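Local structure of rubber oxygenase (Streptomyces sp., 5O1L) at residues A[167-172]-A[387-392]; A[173-178]-A[185-190]; A[132-137]-A[259-264]. The protein uses a non-covalently bound b-type heme to cleave the double bonds of poly(cis-1,4-isoprene) rubber with dioxygen, giving oligo-isoprenoids with keto and aldehyde ends. All coordinates share one frame; numbering follows the deposited sequence. Where two conformers were deposited one is given.

The three contacts lie close together beside the heme, their centres 11 to 12 Å apart. The chain from 167 to 178 joins them. It leaves helix 161-169 in interaction 1, where K167 and L171 belong to the heme pocket, and runs on into the turn of interaction 2. Y173 CZ of interaction 2 packs on F389 CB of interaction 1 at 3.5 Å. Interaction 3 backs the same chain: Y134 CE2 lies 3.3 Å from G172 O, and W261 CZ3 lies 3.5 Å from I175 CD1. Residues of all three contacts thus approach the heme, I175 to about 4 Å and W261 to about 5 Å between side chain and cofactor.

Interaction 1: A[167-172]-A[387-392]; sequences KTARLG and LLFLSE. With HEM (protoporphyrin IX containing Fe), chain C.
E392, whose CB and CG lie against the guanidinium of R170, sits on a helical turn where L387 O receives S391 N at 2.8 Å and, more weakly, S391 OG as well. Across the gap between the segments the contact is made by packing and charge. R170 lays its CG over one face of the F389 ring, with CG 3.3 Å from F389 CD2, and its CD runs on beside the carbonyl oxygen of F389. The chain then bends at chi3 (-80°), which brings the guanidinium round toward E392. Its plane stands almost perpendicular to the phenyl ring, at 88°, so F389 CE1 meets the edge of the guanidinium while NH1 hangs above the rim of the ring. With CZ 5.1 Å from the ring centroid, any cation-pi attraction is weak.

E392 covers one guanidinium face with its methylene: CG lies 3.5 Å from R170 NH2. The carboxylate sits well out of the guanidinium plane, OE2 being 4.3 Å from NH2, so the opposite charges may attract but form no salt bridge. E392 is poorly ordered and R170 was modelled in two conformers, which makes this polar end of the contact less certain than the ring packing. A169 adds an apolar touch, its CB 4.0 Å from F389 CE2, and L314 and F385 also pack on the phenyl ring.

On the heme side, the extended K167 chain passes a propionate, with CD 3.4 Å from HEM O2A. L171 CD2 reaches the porphyrin at 3.5 Å from HEM CHB. The contact packs the end of helix 161-169 on the C-terminal helix 373-393, while K167 and L171 of the same segment line the b-type heme pocket of this all-helical rubber oxygenase.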
loop_
_atom_site.group_PDB
_atom_site.type_symbol
_atom_site.label_atom_id
_atom_site.label_comp_id
_atom_site.label_asym_id
_atom_site.label_seq_id
_atom_site.Cartn_x
_atom_site.Cartn_y
_atom_site.Cartn_z
ATOM N N LYS A 167 -5.708 4.005 -8.227
ATOM C CA LYS A 167 -4.307 4.118 -7.718
ATOM C C LYS A 167 -4.145 3.609 -6.296
ATOM O O LYS A 167 -3.125 3.000 -5.967
ATOM C CB LYS A 167 -3.775 5.511 -7.862
ATOM C CG LYS A 167 -3.600 5.907 -9.316
ATOM C CD LYS A 167 -3.237 7.377 -9.358
ATOM C CE LYS A 167 -3.002 7.776 -10.808
ATOM N NZ LYS A 167 -2.884 9.244 -10.842
ATOM N N THR A 168 -5.157 3.793 -5.463
ATOM C CA THR A 168 -5.161 3.229 -4.114
ATOM C C THR A 168 -5.061 1.693 -4.196
ATOM O O THR A 168 -4.264 1.047 -3.465
ATOM C CB THR A 168 -6.460 3.592 -3.351
ATOM O OG1 THR A 168 -6.557 5.034 -3.293
ATOM C CG2 THR A 168 -6.471 3.019 -1.963
ATOM N N ALA A 169 -5.863 1.098 -5.057
ATOM C CA ALA A 169 -5.854 -0.358 -5.163
ATOM C C ALA A 169 -4.542 -0.911 -5.728
ATOM O O ALA A 169 -4.230 -2.084 -5.469
ATOM C CB ALA A 169 -7.078 -0.875 -5.935
ATOM N N ARG A 170 -3.743 -0.098 -6.380
ATOM C CA ARG A 170 -2.464 -0.512 -6.927
ATOM C C ARG A 170 -1.295 -0.340 -5.936
ATOM O O ARG A 170 -0.153 -0.643 -6.285
ATOM C CB ARG A 170 -2.172 0.265 -8.196
ATOM C CG ARG A 170 -2.933 -0.298 -9.392
ATOM C CD ARG A 170 -2.322 0.165 -10.692
ATOM N NE ARG A 170 -2.722 1.504 -11.062
ATOM C CZ ARG A 170 -3.899 1.824 -11.592
ATOM N NH1 ARG A 170 -4.860 0.920 -11.786
ATOM N NH2 ARG A 170 -4.124 3.065 -11.895
ATOM N N LEU A 171 -1.572 0.131 -4.731
ATOM C CA LEU A 171 -0.482 0.253 -3.802
ATOM C C LEU A 171 -0.032 -1.174 -3.528
ATOM O O LEU A 171 -0.853 -2.173 -3.356
ATOM C CB LEU A 171 -0.805 0.980 -2.504
ATOM C CG LEU A 171 -1.306 2.394 -2.577
ATOM C CD1 LEU A 171 -1.561 2.868 -1.164
ATOM C CD2 LEU A 171 -0.339 3.264 -3.343
ATOM N N GLY A 172 1.259 -1.272 -3.447
ATOM C CA GLY A 172 1.970 -2.508 -3.327
ATOM C C GLY A 172 2.680 -2.851 -4.603
ATOM O O GLY A 172 3.725 -3.447 -4.584
ATOM N N LEU A 387 -1.987 -8.467 -14.505
ATOM C CA LEU A 387 -1.285 -7.937 -15.661
ATOM C C LEU A 387 -1.777 -6.570 -16.014
ATOM O O LEU A 387 -0.963 -5.674 -16.354
ATOM C CB LEU A 387 -1.440 -8.892 -16.825
ATOM C CG LEU A 387 -0.746 -10.210 -16.727
ATOM C CD1 LEU A 387 -1.174 -10.969 -17.979
ATOM C CD2 LEU A 387 0.795 -10.128 -16.635
ATOM N N LEU A 388 -3.071 -6.337 -15.907
ATOM C CA LEU A 388 -3.609 -5.016 -16.205
ATOM C C LEU A 388 -3.114 -3.995 -15.171
ATOM O O LEU A 388 -2.781 -2.861 -15.548
ATOM C CB LEU A 388 -5.106 -5.013 -16.329
ATOM C CG LEU A 388 -5.601 -5.751 -17.567
ATOM C CD1 LEU A 388 -7.094 -6.067 -17.495
ATOM C CD2 LEU A 388 -5.280 -5.018 -18.906
ATOM N N PHE A 389 -3.030 -4.350 -13.891
ATOM C CA PHE A 389 -2.508 -3.427 -12.878
ATOM C C PHE A 389 -1.029 -3.233 -13.020
ATOM O O PHE A 389 -0.572 -2.134 -12.730
ATOM C CB PHE A 389 -2.877 -3.922 -11.475
ATOM C CG PHE A 389 -4.177 -3.398 -10.960
ATOM C CD1 PHE A 389 -5.244 -3.098 -11.802
ATOM C CD2 PHE A 389 -4.352 -3.238 -9.583
ATOM C CE1 PHE A 389 -6.425 -2.584 -11.314
ATOM C CE2 PHE A 389 -5.561 -2.748 -9.087
ATOM C CZ PHE A 389 -6.597 -2.425 -9.960
ATOM N N LEU A 390 -0.264 -4.213 -13.496
ATOM C CA LEU A 390 1.122 -3.971 -13.886
ATOM C C LEU A 390 1.216 -2.998 -15.068
ATOM O O LEU A 390 2.012 -2.061 -15.019
ATOM C CB LEU A 390 1.857 -5.262 -14.257
ATOM C CG LEU A 390 2.243 -6.239 -13.169
ATOM C CD1 LEU A 390 2.715 -7.556 -13.789
ATOM C CD2 LEU A 390 3.368 -5.637 -12.348
ATOM N N SER A 391 0.439 -3.228 -16.130
ATOM C CA SER A 391 0.451 -2.346 -17.310
ATOM C C SER A 391 0.123 -0.895 -16.999
ATOM O O SER A 391 0.827 -0.013 -17.449
ATOM C CB SER A 391 -0.557 -2.827 -18.372
ATOM O OG SER A 391 -0.071 -3.956 -19.061
ATOM N N GLU A 392 -0.946 -0.656 -16.240
ATOM C CA GLU A 392 -1.492 0.679 -16.031
ATOM C C GLU A 392 -0.603 1.644 -15.257
ATOM O O GLU A 392 -0.416 2.775 -15.682
ATOM C CB GLU A 392 -2.884 0.603 -15.373
ATOM C CG GLU A 392 -3.608 1.942 -15.141
ATOM C CD GLU A 392 -3.459 2.968 -16.277
ATOM O OE1 GLU A 392 -3.570 2.598 -17.464
ATOM O OE2 GLU A 392 -3.220 4.164 -15.989
HETATM C CHA HEM C . -1.110 9.809 -2.397
HETATM C CHB HEM C . 1.111 5.732 -1.398
HETATM C CHC HEM C . -0.406 6.018 3.134
HETATM C CHD HEM C . -3.407 9.489 1.815
HETATM C C1A HEM C . -0.343 8.698 -2.442
HETATM C C2A HEM C . 0.370 8.320 -3.640
HETATM C C3A HEM C . 0.961 7.148 -3.370
HETATM C C4A HEM C . 0.692 6.813 -2.047
HETATM C CMA HEM C . 1.784 6.368 -4.366
HETATM C CAA HEM C . 0.438 9.071 -4.992
HETATM C CBA HEM C . -0.796 8.717 -5.845
HETATM C CGA HEM C . -0.530 9.062 -7.266
HETATM O O1A HEM C . -0.658 10.268 -7.506
HETATM O O2A HEM C . -0.176 8.139 -8.098
HETATM C C1B HEM C . 0.919 5.471 -0.046
HETATM C C2B HEM C . 1.491 4.341 0.601
HETATM C C3B HEM C . 1.120 4.387 1.871
HETATM C C4B HEM C . 0.263 5.551 2.031
HETATM C CMB HEM C . 2.382 3.283 -0.016
HETATM C CAB HEM C . 1.416 3.616 3.053
HETATM C CBB HEM C . 2.272 2.474 3.143
HETATM C C1C HEM C . -1.375 7.008 3.188
HETATM C C2C HEM C . -2.232 7.193 4.346
HETATM C C3C HEM C . -3.051 8.197 3.946
HETATM C C4C HEM C . -2.720 8.509 2.567
HETATM C CMC HEM C . -2.108 6.514 5.678
HETATM C CAC HEM C . -4.148 8.810 4.711
HETATM C CBC HEM C . -4.497 8.673 6.051
HETATM C C1D HEM C . -3.040 9.861 0.548
HETATM C C2D HEM C . -3.653 10.986 -0.185
HETATM C C3D HEM C . -3.032 11.090 -1.355
HETATM C C4D HEM C . -1.994 10.057 -1.350
HETATM C CMD HEM C . -4.814 11.741 0.344
HETATM C CAD HEM C . -3.339 12.093 -2.493
HETATM C CBD HEM C . -4.443 11.480 -3.347
HETATM C CGD HEM C . -4.826 12.485 -4.439
HETATM O O1D HEM C . -4.643 12.126 -5.624
HETATM O O2D HEM C . -5.303 13.627 -4.201
HETATM N NA HEM C . -0.111 7.785 -1.464
HETATM N NB HEM C . 0.180 6.128 0.858
HETATM N NC HEM C . -1.683 7.776 2.100
HETATM N ND HEM C . -1.989 9.384 -0.164
HETATM FE FE HEM C . -0.892 7.798 0.346
#

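Interaction 2: A[173-178]-A[185-190]; sequences YDIGDL and GSMIVT
I175 and M187 meet where a type I beta turn, D174 to D177, folds against the first turn of helix 187-204, the helix that carries H198, the inferred axial ligand of the heme iron. M187 starts with CG anti to the backbone N (chi1 -171°), then bends at chi2 and again at chi3. This hooked shape brings its sulfur over the turn backbone, with SD 3.5 Å from D174 O and close to I175 N as well. Beyond the sulfur, the methyl CE comes to 3.6 Å from I175 CG1, and the two side chains cross at a slant. I175 holds CG1 beside its backbone N (chi1 -74°), which sets this branch against the methionine methyl and carries its end, CD1, on toward the heme and W261, while CG2 packs on S264 of helix 251-267.

D174 points its CB toward the helix, 3.9 Å from M187 SD. The D174 and T190 side chains cross at about a right angle, OD2 lying 4.1 Å from the methyl CG2. The same aspartate closes the turn through its carbonyl, D174 O accepting D177 N at 3.1 Å. S186 stands at the N-cap position of the helix, yet its side chain makes no capping bond.

The polar link between the segments is a water. D177 turns its carboxylate to the start of the helix; OD2 also accepts D179 N, within the same loop. The water donates to D177 OD2 at 2.7 Å and accepts from S186 N at 2.9 Å.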
loop_
_atom_site.group_PDB
_atom_site.type_symbol
_atom_site.label_atom_id
_atom_site.label_comp_id
_atom_site.label_asym_id
_atom_site.label_seq_id
_atom_site.Cartn_x
_atom_site.Cartn_y
_atom_site.Cartn_z
ATOM N N TYR A 173 2.099 -2.535 -5.762
ATOM C CA TYR A 173 2.747 -2.916 -7.004
ATOM C C TYR A 173 4.062 -2.266 -7.274
ATOM O O TYR A 173 4.969 -2.919 -7.732
ATOM C CB TYR A 173 1.773 -2.678 -8.203
ATOM C CG TYR A 173 0.698 -3.699 -8.416
ATOM C CD1 TYR A 173 -0.340 -3.852 -7.562
ATOM C CD2 TYR A 173 0.752 -4.521 -9.515
ATOM C CE1 TYR A 173 -1.354 -4.788 -7.756
ATOM C CE2 TYR A 173 -0.205 -5.500 -9.699
ATOM C CZ TYR A 173 -1.244 -5.602 -8.855
ATOM O OH TYR A 173 -2.266 -6.559 -9.030
ATOM N N ASP A 174 4.184 -0.986 -6.985
ATOM C CA ASP A 174 5.462 -0.309 -7.213
ATOM C C ASP A 174 6.516 -0.792 -6.188
ATOM O O ASP A 174 7.664 -1.040 -6.575
ATOM C CB ASP A 174 5.333 1.170 -7.230
ATOM C CG ASP A 174 4.639 1.672 -8.530
ATOM O OD1 ASP A 174 4.609 0.928 -9.571
ATOM O OD2 ASP A 174 4.047 2.735 -8.452
ATOM N N ILE A 175 6.084 -0.934 -4.931
ATOM C CA ILE A 175 7.031 -1.425 -3.947
ATOM C C ILE A 175 7.547 -2.807 -4.287
ATOM O O ILE A 175 8.699 -3.128 -4.055
ATOM C CB ILE A 175 6.343 -1.337 -2.553
ATOM C CG1 ILE A 175 6.274 0.121 -2.082
ATOM C CG2 ILE A 175 7.051 -2.216 -1.519
ATOM C CD1 ILE A 175 5.208 0.437 -1.049
ATOM N N GLY A 176 6.666 -3.645 -4.821
ATOM C CA GLY A 176 6.998 -4.998 -5.216
ATOM C C GLY A 176 7.534 -5.167 -6.591
ATOM O O GLY A 176 7.644 -6.248 -7.084
ATOM N N ASP A 177 7.901 -4.072 -7.224
ATOM C CA ASP A 177 8.411 -4.122 -8.574
ATOM C C ASP A 177 9.698 -4.903 -8.654
ATOM O O ASP A 177 10.577 -4.856 -7.785
ATOM C CB ASP A 177 8.641 -2.695 -9.117
ATOM C CG ASP A 177 9.031 -2.674 -10.564
ATOM O OD1 ASP A 177 8.186 -2.925 -11.465
ATOM O OD2 ASP A 177 10.205 -2.429 -10.845
ATOM N N LEU A 178 9.879 -5.622 -9.763
ATOM C CA LEU A 178 11.035 -6.431 -9.969
ATOM C C LEU A 178 12.375 -5.712 -9.967
ATOM O O LEU A 178 13.399 -6.266 -9.610
ATOM C CB LEU A 178 10.872 -7.227 -11.289
ATOM C CG LEU A 178 11.823 -8.310 -11.533
ATOM C CD1 LEU A 178 12.063 -9.321 -10.411
ATOM C CD2 LEU A 178 11.365 -9.007 -12.873
ATOM N N GLY A 185 15.597 1.055 -11.908
ATOM C CA GLY A 185 14.243 1.105 -11.398
ATOM C C GLY A 185 13.782 2.416 -10.941
ATOM O O GLY A 185 14.436 3.439 -11.249
ATOM N N SER A 186 12.614 2.451 -10.269
ATOM C CA SER A 186 12.007 3.703 -9.984
ATOM C C SER A 186 11.384 3.836 -8.573
ATOM O O SER A 186 10.774 4.854 -8.274
ATOM C CB SER A 186 10.952 4.053 -11.048
ATOM O OG SER A 186 9.918 3.137 -11.044
ATOM N N MET A 187 11.597 2.867 -7.677
ATOM C CA MET A 187 10.932 3.008 -6.407
ATOM C C MET A 187 11.466 4.098 -5.555
ATOM O O MET A 187 10.711 4.656 -4.718
ATOM C CB MET A 187 10.860 1.653 -5.623
ATOM C CG MET A 187 9.998 1.639 -4.382
ATOM S SD MET A 187 8.263 1.969 -4.799
ATOM C CE MET A 187 7.824 3.086 -3.497
ATOM N N ILE A 188 12.735 4.476 -5.670
ATOM C CA ILE A 188 13.174 5.639 -4.898
ATOM C C ILE A 188 12.478 6.918 -5.368
ATOM O O ILE A 188 12.010 7.699 -4.568
ATOM C CB ILE A 188 14.669 5.801 -5.026
ATOM C CG1 ILE A 188 15.383 4.568 -4.426
ATOM C CG2 ILE A 188 15.095 7.119 -4.335
ATOM C CD1 ILE A 188 16.870 4.520 -4.656
ATOM N N VAL A 189 12.393 7.058 -6.679
ATOM C CA VAL A 189 11.645 8.159 -7.291
ATOM C C VAL A 189 10.206 8.181 -6.792
ATOM O O VAL A 189 9.750 9.216 -6.300
ATOM C CB VAL A 189 11.727 8.094 -8.791
ATOM C CG1 VAL A 189 10.915 9.187 -9.415
ATOM C CG2 VAL A 189 13.190 8.118 -9.221
ATOM N N THR A 190 9.522 7.029 -6.852
ATOM C CA THR A 190 8.132 6.949 -6.437
ATOM C C THR A 190 8.015 7.260 -4.972
ATOM O O THR A 190 7.124 7.960 -4.554
ATOM C CB THR A 190 7.616 5.531 -6.713
ATOM O OG1 THR A 190 7.597 5.418 -8.137
ATOM C CG2 THR A 190 6.216 5.313 -6.114
HETATM O O HOH W 1 10.949 0.136 -10.282
#

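Interaction 3: A[132-137]-A[259-264]; sequences ALYGLG and HVWQVS
Y134 and W261 bridge two helices of the all-helical oxygenase core, 127-142 and 251-267, whose nearest CA atoms here, those same two residues, are 13.3 Å apart. Long aromatic side chains therefore span the distance.

The apolar part is an oblique aromatic pair. The two side chains slide past each other in opposite directions, the phenol and the six-membered indole ring inclined at 55° with centroids 5.9 Å apart. W261 CZ2 packs against Y134 CZ at 3.8 Å. Both residues place CG beside the backbone N (chi1 -66° for Y134), which sends the rings out between the helices. The indole also meets W231 edge-to-face and packs on L234 and A235 of helix 224-244.

The polar part centres on the phenol oxygen. Y134 OH lies in the indole plane at its edge, 3.3 Å from W261 NE1, and is hydrogen-bonded to Y257 OH. A leucine here would probably leave Y257 OH without this partner and the NE1 and CZ2 edge of W261 without the phenol beside it.

The remaining bonds lie mostly within each helix. Helix 127-142 widens into a pi-type turn at 133-137. One turn after V260, S264 OG is hydrogen-bonded to Y181 OH and donates to V260 O at 2.8 Å, while S264 N reaches that oxygen from the opposite face of its carbonyl plane.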
loop_
_atom_site.group_PDB
_atom_site.type_symbol
_atom_site.label_atom_id
_atom_site.label_comp_id
_atom_site.label_asym_id
_atom_site.label_seq_id
_atom_site.Cartn_x
_atom_site.Cartn_y
_atom_site.Cartn_z
ATOM N N ALA A 132 -3.061 -10.117 -6.662
ATOM C CA ALA A 132 -4.481 -10.248 -6.346
ATOM C C ALA A 132 -4.751 -9.757 -4.927
ATOM O O ALA A 132 -5.745 -9.107 -4.650
ATOM C CB ALA A 132 -4.937 -11.685 -6.496
ATOM N N LEU A 133 -3.842 -10.102 -4.030
ATOM C CA LEU A 133 -3.977 -9.650 -2.650
ATOM C C LEU A 133 -3.846 -8.160 -2.490
ATOM O O LEU A 133 -4.642 -7.580 -1.746
ATOM C CB LEU A 133 -2.963 -10.375 -1.757
ATOM C CG LEU A 133 -3.311 -11.854 -1.526
ATOM C CD1 LEU A 133 -2.180 -12.626 -1.004
ATOM C CD2 LEU A 133 -4.513 -11.985 -0.572
ATOM N N TYR A 134 -2.892 -7.515 -3.152
ATOM C CA TYR A 134 -2.834 -6.069 -3.125
ATOM C C TYR A 134 -4.057 -5.448 -3.728
ATOM O O TYR A 134 -4.632 -4.537 -3.149
ATOM C CB TYR A 134 -1.612 -5.517 -3.833
ATOM C CG TYR A 134 -0.227 -5.809 -3.237
ATOM C CD1 TYR A 134 0.001 -5.815 -1.908
ATOM C CD2 TYR A 134 0.875 -5.935 -4.086
ATOM C CE1 TYR A 134 1.293 -6.066 -1.413
ATOM C CE2 TYR A 134 2.145 -6.195 -3.595
ATOM C CZ TYR A 134 2.295 -6.270 -2.231
ATOM O OH TYR A 134 3.609 -6.527 -1.821
ATOM N N GLY A 135 -4.450 -5.910 -4.885
ATOM C CA GLY A 135 -5.477 -5.218 -5.688
ATOM C C GLY A 135 -6.832 -5.394 -5.131
ATOM O O GLY A 135 -7.627 -4.398 -5.064
ATOM N N LEU A 136 -7.231 -6.603 -4.809
ATOM C CA LEU A 136 -8.539 -6.872 -4.282
ATOM C C LEU A 136 -8.505 -6.804 -2.813
ATOM O O LEU A 136 -9.330 -6.073 -2.274
ATOM C CB LEU A 136 -9.119 -8.199 -4.776
ATOM C CG LEU A 136 -9.276 -8.229 -6.264
ATOM C CD1 LEU A 136 -9.727 -9.613 -6.684
ATOM C CD2 LEU A 136 -10.250 -7.174 -6.762
ATOM N N GLY A 137 -7.579 -7.509 -2.144
ATOM C CA GLY A 137 -7.572 -7.610 -0.723
ATOM C C GLY A 137 -7.268 -6.284 -0.079
ATOM O O GLY A 137 -8.154 -5.672 0.535
ATOM N N HIS A 259 11.902 -7.115 4.365
ATOM C CA HIS A 259 12.964 -6.113 4.139
ATOM C C HIS A 259 12.575 -5.118 3.088
ATOM O O HIS A 259 12.784 -3.909 3.259
ATOM C CB HIS A 259 14.283 -6.791 3.856
ATOM C CG HIS A 259 15.456 -5.875 3.906
ATOM N ND1 HIS A 259 15.830 -5.262 5.088
ATOM C CD2 HIS A 259 16.301 -5.423 2.968
ATOM C CE1 HIS A 259 16.885 -4.465 4.829
ATOM N NE2 HIS A 259 17.209 -4.580 3.587
ATOM N N VAL A 260 12.027 -5.588 1.977
ATOM C CA VAL A 260 11.512 -4.633 0.963
ATOM C C VAL A 260 10.546 -3.663 1.581
ATOM O O VAL A 260 10.617 -2.441 1.308
ATOM C CB VAL A 260 10.887 -5.390 -0.209
ATOM C CG1 VAL A 260 10.148 -4.457 -1.151
ATOM C CG2 VAL A 260 11.854 -6.225 -0.973
ATOM N N TRP A 261 9.597 -4.120 2.356
ATOM C CA TRP A 261 8.603 -3.278 3.003
ATOM C C TRP A 261 9.176 -2.398 4.071
ATOM O O TRP A 261 8.739 -1.264 4.262
ATOM C CB TRP A 261 7.370 -4.090 3.430
ATOM C CG TRP A 261 6.531 -4.431 2.277
ATOM C CD1 TRP A 261 6.580 -5.493 1.438
ATOM C CD2 TRP A 261 5.517 -3.535 1.742
ATOM N NE1 TRP A 261 5.647 -5.316 0.416
ATOM C CE2 TRP A 261 4.967 -4.166 0.624
ATOM C CE3 TRP A 261 5.042 -2.326 2.138
ATOM C CZ2 TRP A 261 3.938 -3.576 -0.130
ATOM C CZ3 TRP A 261 4.003 -1.757 1.450
ATOM C CH2 TRP A 261 3.499 -2.375 0.290
ATOM N N GLN A 262 10.212 -2.822 4.777
ATOM C CA GLN A 262 10.862 -1.983 5.774
ATOM C C GLN A 262 11.588 -0.813 5.079
ATOM O O GLN A 262 11.422 0.329 5.492
ATOM C CB GLN A 262 11.862 -2.803 6.604
ATOM C CG GLN A 262 11.298 -3.852 7.563
ATOM C CD GLN A 262 12.351 -4.785 8.062
ATOM O OE1 GLN A 262 13.300 -5.160 7.363
ATOM N NE2 GLN A 262 12.163 -5.156 9.334
ATOM N N VAL A 263 12.388 -1.120 4.054
ATOM C CA VAL A 263 13.105 -0.088 3.375
ATOM C C VAL A 263 12.098 0.857 2.741
ATOM O O VAL A 263 12.261 2.069 2.803
ATOM C CB VAL A 263 14.024 -0.689 2.338
ATOM C CG1 VAL A 263 14.558 0.376 1.352
ATOM C CG2 VAL A 263 15.167 -1.478 2.987
ATOM N N SER A 264 11.013 0.306 2.187
ATOM C CA SER A 264 10.041 1.197 1.526
ATOM C C SER A 264 9.372 2.115 2.516
ATOM O O SER A 264 9.149 3.290 2.210
ATOM C CB SER A 264 9.028 0.380 0.784
ATOM O OG SER A 264 9.622 -0.394 -0.262
#